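Local coordinates for protein beta sliding clamp (PDB 5WCE) that probably forms a ring-shaped head-to-tail homodimer around DNA that tethers DNA polymerases and other proteins to it and makes them processive, at residues D57-E63 / A242-K248; R135-D139 / M194-A200; E142-L146 / L191-P195; I147-R151 / I213-R217; A216-M220 / R237-G241. All coordinates share one frame. Residue numbers count along the deposited sequence, not the author numbering.

In the fold
Contact 1 joins the N-terminal and central domains through adjacent strands of one continuous sheet, and all of its direct hydrogen bonds run backbone to backbone. The other four lie within the central domain. Contacts 3 and 5 are buried and set helices 140-148 and 210-220 against strands of two different sheets; contact 5 is wholly apolar across its segments, whereas contact 3 adds a hydrogen bond from an arginine to a main-chain carbonyl. Contact 4, its centre about 2 Å from the centre of the chain, ties the two helices together and mixes an isoleucine pair with a salt bridge. Contact 2, partly exposed, relies on apolar side chains and one bridging water. Contacts 2 and 3 share Met-194 and Pro-195; contacts 4 and 5 share Ala-216 and Arg-217.

Contact 1. Residues D57-E63 / A242-K248; sequences DMEIIDE and AAALTSK
An antiparallel strand pair carries one sheet of the sliding clamp from the N-terminal into the central domain: strands 58-63 and 243-248 run at 170°, with axes 4.6 Å apart. Asp-57 opens the ladder, its O accepting from Lys-248 N (2.8 Å). Met-58 faces Ser-247 in a non-hydrogen-bonded pair (CA-CA 4.1 Å) and lays CB 4.0 Å from Leu-245 CD2. Glu-59 and Thr-246 form a hydrogen-bonded pair, Glu-59 N to Thr-246 O 2.8 Å and Thr-246 N to Glu-59 O 2.9 Å. Ile-60 (m, t) sits opposite Leu-245 (CA-CA 4.5 Å); with Met-58 these side chains line the face covered by helix 210-220 and, at Ile-60, helix 14-25. Ile-61 pairs with Ala-244 through two 2.9 Å bonds, Ile-61 N to Ala-244 O and Ala-244 N to Ile-61 O. Asp-62 turns its carboxylate to His-23, and Glu-63 bridges to Arg-48. Beside Glu-59 and Thr-246, a water donates to Glu-59 O (3.1 Å) and OE2 (2.6 Å) and accepts from Thr-246 OG1 (2.7 Å).

Contact 2. Residues R135-D139 / M194-A200; sequences RIAVD and MPAPEGA
Residues 136-139 are extended, whereas 194-200 leave a strand at Pro-195 and bend into a turn closed by Ala-200 N to Pro-197 O (3.0 Å). CA atoms approach at Ile-136 and Gly-199 (5.6 Å) and at Val-138 and Pro-197 (6.2 Å). Gly-199 takes phi/psi 94/-13, where a CB would jam against the preceding carbonyl. Ile-136 (m, t) points into the turn, its CD1 3.3 Å from Gly-199 O and its CG2 4.0 Å from Ala-200 CB and 4.3 Å from Pro-197 CB. In the central domain of the clamp this joins strand 136-139, an outermost strand of one sheet, to the loop that follows strand 188-195 of another. Pro-197 points toward the strand: its CB lies 3.5 Å from Ala-137 O and its CG 4.1 Å from Val-138 CG2. Val-138 (t) also brings CG1 to 4.3 Å from Met-194 SD, the sulfur being carried over by chi1 p and chi2 t. At the exposed margin a water donates to both Ala-137 O (2.7 Å) and Glu-198 O (2.9 Å).

Contact 3. Residues E142-L146 / L191-P195; sequences ELIRL and LAEMP
Strand 191-195 packs against helix 142-146 of the central clamp domain almost antiparallel to it (161°), the axes approaching to 8.4 Å. The nearest CA atoms are those of Leu-146 and Ala-192 (5.5 Å), then of Glu-142 and Met-194 (7.3 Å). Ala-192 points at the helix, and Leu-146 (m, t) brings CD2 to 4.2 Å from Ala-192 CB and 3.6 Å from Ala-192 O. Glu-193 turns its side chain away to a salt bridge with Arg-180, but its backbone stays in the contact: its CA lies 3.7 Å from Leu-146 CD2, and its O accepts from Arg-145 NH1 (2.9 Å) and weakly from NH2 (3.4 Å). The extended Arg-145 (t, t, t) meets this carbonyl near its guanidinium plane, while NH2 also bridges to Asp-367. Met-194 (p, t, m) returns to the helix, SD 3.8 Å from Leu-146 CD1 and CB 3.6 Å from Glu-142 OE1. Helix and sheet are thus held by a buried apolar seam, with the charged arginine bound at its border to the main-chain oxygen of Glu-193.

Contact 4. Residues I147-R151 / I213-R217; sequences IDKTR and IAEAR
Ile-147 lays its CG2 against Ile-213 CG2 at 3.6 Å and against Arg-217 CD at 4.1 Å, at the junction of helices 140-148 and 210-220. The two belong to the central domain of the beta clamp, one of three DNA-clamp domains in each subunit, and the helices of this fold line the inside of the ring. Residues 213-217 are helical throughout, with Arg-217 N bonded to Ile-213 O (2.8 Å). In the first segment, Ile-147 O accepts from both Thr-150 N (3.0 Å) and Arg-151 N (2.9 Å). The CA atoms of Ile-147 and Arg-217 are 7.4 Å apart, and Ile-147 (m, t), Ile-213 (m, m), Arg-151 and Arg-217 all start out toward the opposing segment. Arg-217 (t, p, t) swings its guanidinium to Asp-148 (m), whose two oxygens it meets edge-on in a bidentate salt bridge, NE to OD1 2.8 Å and NH2 to OD2 2.9 Å. Arg-151, with chi1 p, chi2 t and chi3 m, reaches across to helix 210-220, its NH1 3.9 Å from Arg-217 CG and its NH2 3.4 Å from Ala-214 CB, so its guanidinium lies by the aliphatic part of Arg-217. Thr-150 instead packs on strands 165-173 and 188-195. A water donates to Ala-214 O at 2.6 Å and accepts weakly from Arg-151 NH1 at 3.3 Å.

Contact 5. Residues A216-M220 / R237-G241; sequences ARRLM and RFEFG
Phe-240 of strand 237-240 fills the hollow between Ala-216, Leu-219 and Met-220 of helix 216-220, while Phe-238 offers its face to Ala-216. The elements run nearly parallel, at 15° with axes 9.6 Å apart, and CA atoms pair Ala-216 with Phe-238 and Leu-219 with Phe-240, both at 7.2 Å. Alternation along the strand sends Phe-238 and Phe-240 (both chi1 m, chi2 near -95°) toward the helix, while Arg-237 and Glu-239 form their own salt bridge on the other face. The small Ala-216 methyl is the bump that sits on Phe-238: CB lies 3.9 Å from the ring centroid, 10° off the normal, a CH-pi contact. Around Phe-240, Leu-219 (m, t) covers the ring face, CB 3.6 Å from the centroid and CD1 3.5 Å from CE2; Met-220 meets its edge, CG 3.8 Å from CE1; Ala-216 CB lies 4.2 Å from CZ. This is helix-on-sheet packing in the core of the central clamp domain. Around it, Leu-229 of strand 226-231 touches Phe-238 and Val-227 touches Phe-240, Leu-245 of strand 243-248 packs on Ala-216, and Met-220 reaches on to Leu-143, Ile-144 and Ile-147 of helix 140-148.

Contact 1. Residues D57-E63 / A242-K248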
# COMPACT_ATOMS: atom_id res chain seq x y z
N ASP A 57 -3.57 -26.01 8.43
CA ASP A 57 -2.15 -26.34 8.25
C ASP A 57 -1.32 -25.99 9.46
O ASP A 57 -0.39 -26.71 9.84
CB ASP A 57 -1.59 -25.64 7.01
CG ASP A 57 -2.21 -26.17 5.73
OD1 ASP A 57 -2.44 -27.40 5.60
OD2 ASP A 57 -2.51 -25.36 4.86
N MET A 58 -1.66 -24.87 10.10
CA MET A 58 -0.96 -24.41 11.25
C MET A 58 -1.89 -23.80 12.29
O MET A 58 -3.04 -23.42 11.96
CB MET A 58 0.09 -23.41 10.87
CG MET A 58 -0.47 -22.03 10.50
SD MET A 58 0.71 -20.96 9.64
CE MET A 58 0.50 -21.80 8.08
N GLU A 59 -1.39 -23.78 13.52
CA GLU A 59 -2.15 -23.27 14.66
C GLU A 59 -1.27 -22.30 15.40
O GLU A 59 -0.10 -22.62 15.70
CB GLU A 59 -2.52 -24.41 15.61
CG GLU A 59 -3.26 -23.98 16.88
CD GLU A 59 -3.29 -25.10 17.88
OE1 GLU A 59 -4.34 -25.70 18.01
OE2 GLU A 59 -2.22 -25.42 18.45
N ILE A 60 -1.81 -21.13 15.73
CA ILE A 60 -1.10 -20.22 16.62
C ILE A 60 -1.86 -20.21 17.93
O ILE A 60 -3.12 -20.10 17.90
CB ILE A 60 -1.02 -18.79 16.07
CG1 ILE A 60 -0.44 -18.75 14.64
CG2 ILE A 60 -0.19 -17.95 16.99
CD1 ILE A 60 -0.34 -17.35 14.00
N ILE A 61 -1.12 -20.30 19.03
CA ILE A 61 -1.70 -20.21 20.40
C ILE A 61 -1.00 -19.07 21.12
O ILE A 61 0.19 -18.75 20.83
CB ILE A 61 -1.59 -21.55 21.18
CG1 ILE A 61 -2.28 -22.69 20.40
CG2 ILE A 61 -2.27 -21.49 22.55
CD1 ILE A 61 -2.33 -24.02 21.13
N ASP A 62 -1.70 -18.44 22.06
CA ASP A 62 -1.11 -17.43 22.89
C ASP A 62 -1.87 -17.35 24.19
O ASP A 62 -2.94 -18.00 24.34
CB ASP A 62 -1.02 -16.09 22.14
CG ASP A 62 0.00 -15.08 22.75
OD1 ASP A 62 0.78 -15.38 23.68
OD2 ASP A 62 -0.02 -13.92 22.33
N GLU A 63 -1.28 -16.72 25.18
CA GLU A 63 -1.91 -16.63 26.49
C GLU A 63 -1.71 -15.25 27.05
O GLU A 63 -0.71 -14.60 26.78
CB GLU A 63 -1.43 -17.72 27.45
CG GLU A 63 0.04 -17.68 27.77
CD GLU A 63 0.48 -18.59 28.92
OE1 GLU A 63 -0.23 -19.58 29.28
OE2 GLU A 63 1.52 -18.26 29.52
N ALA A 242 5.06 -16.98 25.52
CA ALA A 242 3.64 -17.32 25.67
C ALA A 242 2.98 -17.77 24.36
O ALA A 242 1.97 -18.49 24.37
CB ALA A 242 2.89 -16.12 26.28
N ALA A 243 3.51 -17.34 23.23
CA ALA A 243 2.95 -17.69 21.96
C ALA A 243 3.65 -18.95 21.40
O ALA A 243 4.84 -19.22 21.72
CB ALA A 243 3.05 -16.53 21.03
N ALA A 244 2.92 -19.74 20.60
CA ALA A 244 3.52 -20.94 19.92
C ALA A 244 2.86 -21.16 18.57
O ALA A 244 1.66 -20.85 18.37
CB ALA A 244 3.38 -22.17 20.79
N LEU A 245 3.61 -21.62 17.60
CA LEU A 245 3.08 -21.90 16.28
C LEU A 245 3.39 -23.36 15.98
O LEU A 245 4.56 -23.75 16.00
CB LEU A 245 3.74 -20.96 15.28
CG LEU A 245 3.33 -20.91 13.82
CD1 LEU A 245 4.45 -20.20 13.02
CD2 LEU A 245 3.14 -22.23 13.17
N THR A 246 2.36 -24.18 15.80
CA THR A 246 2.54 -25.59 15.46
C THR A 246 2.03 -25.77 14.03
O THR A 246 0.93 -25.29 13.69
CB THR A 246 1.77 -26.50 16.42
OG1 THR A 246 2.06 -26.16 17.78
CG2 THR A 246 2.10 -27.93 16.16
N SER A 247 2.81 -26.45 13.18
CA SER A 247 2.45 -26.58 11.75
C SER A 247 2.72 -27.95 11.20
O SER A 247 3.73 -28.62 11.56
CB SER A 247 3.23 -25.53 10.91
OG SER A 247 3.00 -25.68 9.50
N LYS A 248 1.84 -28.38 10.28
CA LYS A 248 2.20 -29.50 9.38
C LYS A 248 3.41 -29.10 8.53
O LYS A 248 3.72 -27.91 8.36
CB LYS A 248 1.07 -29.82 8.41
CG LYS A 248 -0.19 -30.36 9.10
CD LYS A 248 -1.32 -30.46 8.09
CE LYS A 248 -2.58 -30.90 8.82
NZ LYS A 248 -3.73 -30.96 7.89
O HOH W 1 0.17 -24.30 18.32

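Contact 2. Residues R135-D139 / M194-A200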
# COMPACT_ATOMS: atom_id res chain seq x y z
N ARG A 135 12.39 -29.74 22.97
CA ARG A 135 12.68 -28.35 22.64
C ARG A 135 14.18 -28.16 22.38
O ARG A 135 15.01 -28.61 23.14
CB ARG A 135 12.22 -27.42 23.76
CG ARG A 135 10.70 -27.29 23.79
CD ARG A 135 10.25 -26.59 25.06
NE ARG A 135 8.80 -26.52 25.06
CZ ARG A 135 7.99 -27.56 25.34
NH1 ARG A 135 8.49 -28.77 25.68
NH2 ARG A 135 6.68 -27.38 25.29
N ILE A 136 14.46 -27.48 21.28
CA ILE A 136 15.79 -27.09 20.87
C ILE A 136 15.83 -25.56 20.87
O ILE A 136 15.16 -24.93 20.07
CB ILE A 136 16.06 -27.60 19.45
CG1 ILE A 136 16.00 -29.13 19.42
CG2 ILE A 136 17.39 -27.08 18.95
CD1 ILE A 136 15.81 -29.72 18.04
N ALA A 137 16.62 -24.95 21.75
CA ALA A 137 16.75 -23.49 21.82
C ALA A 137 17.63 -23.01 20.68
O ALA A 137 18.74 -23.52 20.48
CB ALA A 137 17.33 -23.05 23.14
N VAL A 138 17.07 -22.09 19.88
CA VAL A 138 17.74 -21.48 18.76
C VAL A 138 17.82 -20.00 18.99
O VAL A 138 16.81 -19.34 19.22
CB VAL A 138 17.04 -21.77 17.40
CG1 VAL A 138 17.90 -21.26 16.26
CG2 VAL A 138 16.76 -23.26 17.27
N ASP A 139 19.03 -19.46 18.89
CA ASP A 139 19.17 -18.01 18.94
C ASP A 139 18.24 -17.31 17.93
O ASP A 139 18.23 -17.63 16.73
CB ASP A 139 20.65 -17.62 18.70
CG ASP A 139 20.84 -16.15 18.78
OD1 ASP A 139 20.55 -15.40 17.82
OD2 ASP A 139 21.22 -15.72 19.86
N MET A 194 23.99 -21.96 9.77
CA MET A 194 24.61 -21.56 11.04
C MET A 194 25.17 -22.79 11.72
O MET A 194 24.77 -23.90 11.38
CB MET A 194 23.59 -20.90 11.95
CG MET A 194 22.41 -21.85 12.36
SD MET A 194 21.14 -21.09 13.38
CE MET A 194 22.10 -21.03 14.89
N PRO A 195 26.08 -22.61 12.70
CA PRO A 195 26.48 -23.76 13.52
C PRO A 195 25.24 -24.36 14.19
O PRO A 195 24.41 -23.62 14.70
CB PRO A 195 27.45 -23.17 14.56
CG PRO A 195 27.90 -21.86 13.98
CD PRO A 195 26.78 -21.37 13.10
N ALA A 196 25.13 -25.68 14.17
CA ALA A 196 23.93 -26.34 14.68
C ALA A 196 23.82 -26.11 16.17
O ALA A 196 24.75 -26.44 16.91
CB ALA A 196 23.94 -27.82 14.35
N PRO A 197 22.69 -25.52 16.64
CA PRO A 197 22.47 -25.42 18.08
C PRO A 197 22.56 -26.76 18.77
O PRO A 197 22.35 -27.82 18.14
CB PRO A 197 21.03 -24.88 18.20
CG PRO A 197 20.71 -24.31 16.89
CD PRO A 197 21.56 -25.02 15.86
N GLU A 198 22.90 -26.75 20.05
CA GLU A 198 22.89 -27.96 20.85
C GLU A 198 21.48 -28.57 20.79
O GLU A 198 20.51 -27.86 21.01
CB GLU A 198 23.31 -27.65 22.28
CG GLU A 198 23.40 -28.86 23.17
CD GLU A 198 23.82 -28.51 24.58
OE1 GLU A 198 25.04 -28.61 24.86
OE2 GLU A 198 22.91 -28.18 25.41
N GLY A 199 21.41 -29.86 20.44
CA GLY A 199 20.13 -30.56 20.29
C GLY A 199 19.54 -30.60 18.88
O GLY A 199 18.63 -31.36 18.62
N ALA A 200 20.05 -29.80 17.96
CA ALA A 200 19.55 -29.80 16.61
C ALA A 200 20.23 -30.81 15.77
O ALA A 200 19.74 -31.10 14.69
CB ALA A 200 19.76 -28.43 16.00
O HOH W 2 20.21 -25.18 21.96

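Contact 3. Residues E142-L146 / L191-P195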
# COMPACT_ATOMS: atom_id res chain seq x y z
N GLU A 142 19.81 -15.47 14.91
CA GLU A 142 20.24 -16.54 14.02
C GLU A 142 19.09 -17.11 13.18
O GLU A 142 19.25 -17.26 11.94
CB GLU A 142 20.97 -17.63 14.78
CG GLU A 142 22.33 -17.21 15.36
CD GLU A 142 23.30 -16.82 14.26
OE1 GLU A 142 23.79 -17.72 13.58
OE2 GLU A 142 23.55 -15.63 14.08
N LEU A 143 17.94 -17.40 13.83
CA LEU A 143 16.81 -17.94 13.09
C LEU A 143 16.27 -16.92 12.10
O LEU A 143 15.90 -17.27 10.94
CB LEU A 143 15.74 -18.44 14.07
CG LEU A 143 14.64 -19.32 13.54
CD1 LEU A 143 15.25 -20.50 12.80
CD2 LEU A 143 13.79 -19.80 14.75
N ILE A 144 16.25 -15.66 12.53
CA ILE A 144 15.80 -14.57 11.68
C ILE A 144 16.71 -14.51 10.43
O ILE A 144 16.20 -14.38 9.35
CB ILE A 144 15.74 -13.20 12.42
CG1 ILE A 144 14.48 -13.13 13.30
CG2 ILE A 144 15.73 -12.02 11.42
CD1 ILE A 144 14.44 -11.91 14.23
N ARG A 145 18.00 -14.63 10.62
CA ARG A 145 18.96 -14.60 9.50
C ARG A 145 18.68 -15.79 8.55
O ARG A 145 18.60 -15.60 7.34
CB ARG A 145 20.39 -14.60 9.98
CG ARG A 145 21.45 -14.73 8.89
CD ARG A 145 22.85 -14.76 9.44
NE ARG A 145 23.80 -15.30 8.44
CZ ARG A 145 23.99 -16.60 8.21
NH1 ARG A 145 23.27 -17.55 8.85
NH2 ARG A 145 24.86 -16.99 7.28
N LEU A 146 18.50 -16.99 9.09
CA LEU A 146 18.19 -18.14 8.24
C LEU A 146 17.03 -17.90 7.33
O LEU A 146 17.08 -18.26 6.13
CB LEU A 146 18.00 -19.44 9.04
CG LEU A 146 19.17 -20.06 9.79
CD1 LEU A 146 18.76 -21.39 10.41
CD2 LEU A 146 20.43 -20.25 8.94
N LEU A 191 20.49 -20.47 -0.00
CA LEU A 191 20.96 -21.33 1.05
C LEU A 191 21.56 -20.45 2.15
O LEU A 191 22.34 -19.51 1.85
CB LEU A 191 21.98 -22.33 0.49
CG LEU A 191 22.68 -23.31 1.46
CD1 LEU A 191 23.23 -24.51 0.73
CD2 LEU A 191 23.77 -22.70 2.32
N ALA A 192 21.20 -20.73 3.41
CA ALA A 192 21.81 -20.08 4.55
C ALA A 192 21.99 -21.08 5.67
O ALA A 192 21.17 -22.00 5.84
CB ALA A 192 21.00 -18.90 5.00
N GLU A 193 23.08 -20.95 6.41
CA GLU A 193 23.35 -21.89 7.47
C GLU A 193 24.05 -21.25 8.65
O GLU A 193 24.59 -20.14 8.55
CB GLU A 193 24.14 -23.08 6.93
CG GLU A 193 25.59 -22.73 6.57
CD GLU A 193 26.28 -23.71 5.68
OE1 GLU A 193 25.68 -24.77 5.40
OE2 GLU A 193 27.46 -23.42 5.31
N MET A 194 23.99 -21.96 9.77
CA MET A 194 24.61 -21.56 11.04
C MET A 194 25.17 -22.79 11.72
O MET A 194 24.77 -23.90 11.38
CB MET A 194 23.59 -20.90 11.95
CG MET A 194 22.41 -21.85 12.36
SD MET A 194 21.14 -21.09 13.38
CE MET A 194 22.10 -21.03 14.89
N PRO A 195 26.08 -22.61 12.70
CA PRO A 195 26.48 -23.76 13.52
C PRO A 195 25.24 -24.36 14.19
O PRO A 195 24.41 -23.62 14.70
CB PRO A 195 27.45 -23.17 14.56
CG PRO A 195 27.90 -21.86 13.98
CD PRO A 195 26.78 -21.37 13.10

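Contact 4. Residues I147-R151 / I213-R217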
# COMPACT_ATOMS: atom_id res chain seq x y z
N ILE A 147 15.96 -17.30 7.88
CA ILE A 147 14.78 -17.02 7.13
C ILE A 147 14.97 -15.85 6.15
O ILE A 147 14.67 -15.97 4.94
CB ILE A 147 13.55 -16.79 8.07
CG1 ILE A 147 13.19 -18.09 8.77
CG2 ILE A 147 12.37 -16.27 7.28
CD1 ILE A 147 12.26 -17.90 9.98
N ASP A 148 15.46 -14.72 6.66
CA ASP A 148 15.56 -13.52 5.80
C ASP A 148 16.54 -13.70 4.61
O ASP A 148 16.31 -13.14 3.54
CB ASP A 148 15.93 -12.29 6.61
CG ASP A 148 14.76 -11.77 7.50
OD1 ASP A 148 13.65 -12.36 7.44
OD2 ASP A 148 15.01 -10.82 8.29
N LYS A 149 17.59 -14.47 4.80
CA LYS A 149 18.53 -14.81 3.72
C LYS A 149 17.97 -15.71 2.63
O LYS A 149 18.56 -15.80 1.56
CB LYS A 149 19.79 -15.44 4.28
CG LYS A 149 20.61 -14.56 5.22
CD LYS A 149 21.43 -13.53 4.46
CE LYS A 149 22.39 -12.85 5.40
NZ LYS A 149 22.97 -11.65 4.74
N THR A 150 16.86 -16.42 2.87
CA THR A 150 16.37 -17.45 1.93
C THR A 150 14.92 -17.35 1.48
O THR A 150 14.57 -17.88 0.45
CB THR A 150 16.54 -18.85 2.54
OG1 THR A 150 15.78 -18.92 3.77
CG2 THR A 150 18.01 -19.13 2.82
N ARG A 151 14.04 -16.69 2.24
CA ARG A 151 12.60 -16.96 2.03
C ARG A 151 12.08 -16.36 0.71
O ARG A 151 11.13 -16.87 0.14
CB ARG A 151 11.78 -16.46 3.21
CG ARG A 151 11.56 -15.01 3.25
CD ARG A 151 10.82 -14.51 4.47
NE ARG A 151 9.40 -14.55 4.31
CZ ARG A 151 8.53 -13.72 4.91
NH1 ARG A 151 8.94 -12.73 5.73
NH2 ARG A 151 7.26 -13.87 4.66
N ILE A 213 6.48 -20.23 7.65
CA ILE A 213 7.70 -19.41 7.76
C ILE A 213 7.32 -17.94 7.96
O ILE A 213 7.89 -17.28 8.79
CB ILE A 213 8.62 -19.62 6.53
CG1 ILE A 213 9.23 -21.02 6.60
CG2 ILE A 213 9.66 -18.51 6.41
CD1 ILE A 213 10.14 -21.27 7.79
N ALA A 214 6.33 -17.46 7.22
CA ALA A 214 5.94 -16.07 7.27
C ALA A 214 5.40 -15.73 8.66
O ALA A 214 5.80 -14.74 9.27
CB ALA A 214 4.91 -15.77 6.21
N GLU A 215 4.53 -16.60 9.18
CA GLU A 215 3.91 -16.39 10.47
C GLU A 215 4.93 -16.55 11.58
O GLU A 215 4.94 -15.74 12.52
CB GLU A 215 2.71 -17.32 10.66
CG GLU A 215 1.55 -17.01 9.71
CD GLU A 215 1.10 -15.57 9.85
OE1 GLU A 215 0.86 -15.20 11.00
OE2 GLU A 215 1.07 -14.80 8.85
N ALA A 216 5.81 -17.56 11.48
CA ALA A 216 6.92 -17.67 12.44
C ALA A 216 7.83 -16.45 12.47
O ALA A 216 8.23 -15.96 13.55
CB ALA A 216 7.76 -18.97 12.21
N ARG A 217 8.16 -15.96 11.28
CA ARG A 217 9.03 -14.82 11.16
C ARG A 217 8.37 -13.58 11.80
O ARG A 217 9.04 -12.81 12.47
CB ARG A 217 9.34 -14.56 9.67
CG ARG A 217 10.24 -13.34 9.40
CD ARG A 217 11.58 -13.45 10.11
NE ARG A 217 12.33 -12.24 9.87
CZ ARG A 217 12.28 -11.13 10.58
NH1 ARG A 217 11.49 -11.04 11.63
NH2 ARG A 217 13.05 -10.09 10.27
O HOH W 3 6.68 -12.52 8.14

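Contact 5. Residues A216-M220 / R237-G241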
# COMPACT_ATOMS: atom_id res chain seq x y z
N ALA A 216 5.81 -17.56 11.48
CA ALA A 216 6.92 -17.67 12.44
C ALA A 216 7.83 -16.45 12.47
O ALA A 216 8.23 -15.96 13.55
CB ALA A 216 7.76 -18.97 12.21
N ARG A 217 8.16 -15.96 11.28
CA ARG A 217 9.03 -14.82 11.16
C ARG A 217 8.37 -13.58 11.80
O ARG A 217 9.04 -12.81 12.47
CB ARG A 217 9.34 -14.56 9.67
CG ARG A 217 10.24 -13.34 9.40
CD ARG A 217 11.58 -13.45 10.11
NE ARG A 217 12.33 -12.24 9.87
CZ ARG A 217 12.28 -11.13 10.58
NH1 ARG A 217 11.49 -11.04 11.63
NH2 ARG A 217 13.05 -10.09 10.27
N ARG A 218 7.06 -13.41 11.60
CA ARG A 218 6.31 -12.31 12.26
C ARG A 218 6.40 -12.38 13.78
O ARG A 218 6.76 -11.42 14.45
CB ARG A 218 4.85 -12.33 11.78
CG ARG A 218 4.07 -11.09 12.13
CD ARG A 218 2.57 -11.16 11.84
NE ARG A 218 2.25 -11.85 10.58
CZ ARG A 218 2.27 -11.34 9.34
NH1 ARG A 218 2.59 -10.06 9.07
NH2 ARG A 218 1.95 -12.13 8.33
N LEU A 219 6.14 -13.57 14.33
CA LEU A 219 6.25 -13.78 15.77
C LEU A 219 7.66 -13.59 16.32
O LEU A 219 7.85 -13.15 17.48
CB LEU A 219 5.70 -15.17 16.14
CG LEU A 219 4.18 -15.30 15.95
CD1 LEU A 219 3.68 -16.74 16.02
CD2 LEU A 219 3.38 -14.48 16.97
N MET A 220 8.66 -13.95 15.51
CA MET A 220 10.04 -13.65 15.87
C MET A 220 10.33 -12.19 16.10
O MET A 220 11.23 -11.90 16.85
CB MET A 220 11.01 -14.15 14.80
CG MET A 220 11.24 -15.61 14.93
SD MET A 220 12.20 -16.25 13.56
CE MET A 220 11.29 -17.76 13.28
N ARG A 237 7.17 -27.13 15.46
CA ARG A 237 6.63 -26.22 16.48
C ARG A 237 7.67 -25.19 16.87
O ARG A 237 8.83 -25.52 17.19
CB ARG A 237 6.13 -26.99 17.68
CG ARG A 237 5.39 -26.16 18.74
CD ARG A 237 4.68 -27.08 19.70
NE ARG A 237 3.94 -26.34 20.68
CZ ARG A 237 4.44 -25.77 21.77
NH1 ARG A 237 5.73 -25.92 22.09
NH2 ARG A 237 3.61 -25.13 22.61
N PHE A 238 7.26 -23.93 16.85
CA PHE A 238 8.08 -22.82 17.29
C PHE A 238 7.40 -22.30 18.55
O PHE A 238 6.20 -21.97 18.52
CB PHE A 238 8.10 -21.72 16.28
CG PHE A 238 8.61 -22.10 14.93
CD1 PHE A 238 9.95 -21.88 14.60
CD2 PHE A 238 7.72 -22.55 13.93
CE1 PHE A 238 10.42 -22.19 13.35
CE2 PHE A 238 8.21 -22.86 12.67
CZ PHE A 238 9.56 -22.67 12.39
N GLU A 239 8.15 -22.19 19.62
CA GLU A 239 7.67 -21.52 20.84
C GLU A 239 8.41 -20.18 21.09
O GLU A 239 9.67 -20.15 21.15
CB GLU A 239 7.92 -22.44 22.01
CG GLU A 239 6.75 -22.76 22.88
CD GLU A 239 7.19 -23.65 24.00
OE1 GLU A 239 8.00 -23.21 24.86
OE2 GLU A 239 6.79 -24.82 23.99
N PHE A 240 7.62 -19.11 21.31
CA PHE A 240 8.11 -17.73 21.50
C PHE A 240 7.53 -17.24 22.83
O PHE A 240 6.54 -16.43 22.83
CB PHE A 240 7.54 -16.81 20.43
CG PHE A 240 7.54 -17.37 19.01
CD1 PHE A 240 8.62 -17.08 18.14
CD2 PHE A 240 6.46 -18.07 18.51
CE1 PHE A 240 8.61 -17.52 16.85
CE2 PHE A 240 6.45 -18.54 17.22
CZ PHE A 240 7.55 -18.27 16.39
N GLY A 241 8.01 -17.76 23.94
CA GLY A 241 7.43 -17.48 25.26
C GLY A 241 5.97 -17.92 25.40
O GLY A 241 5.68 -19.09 25.32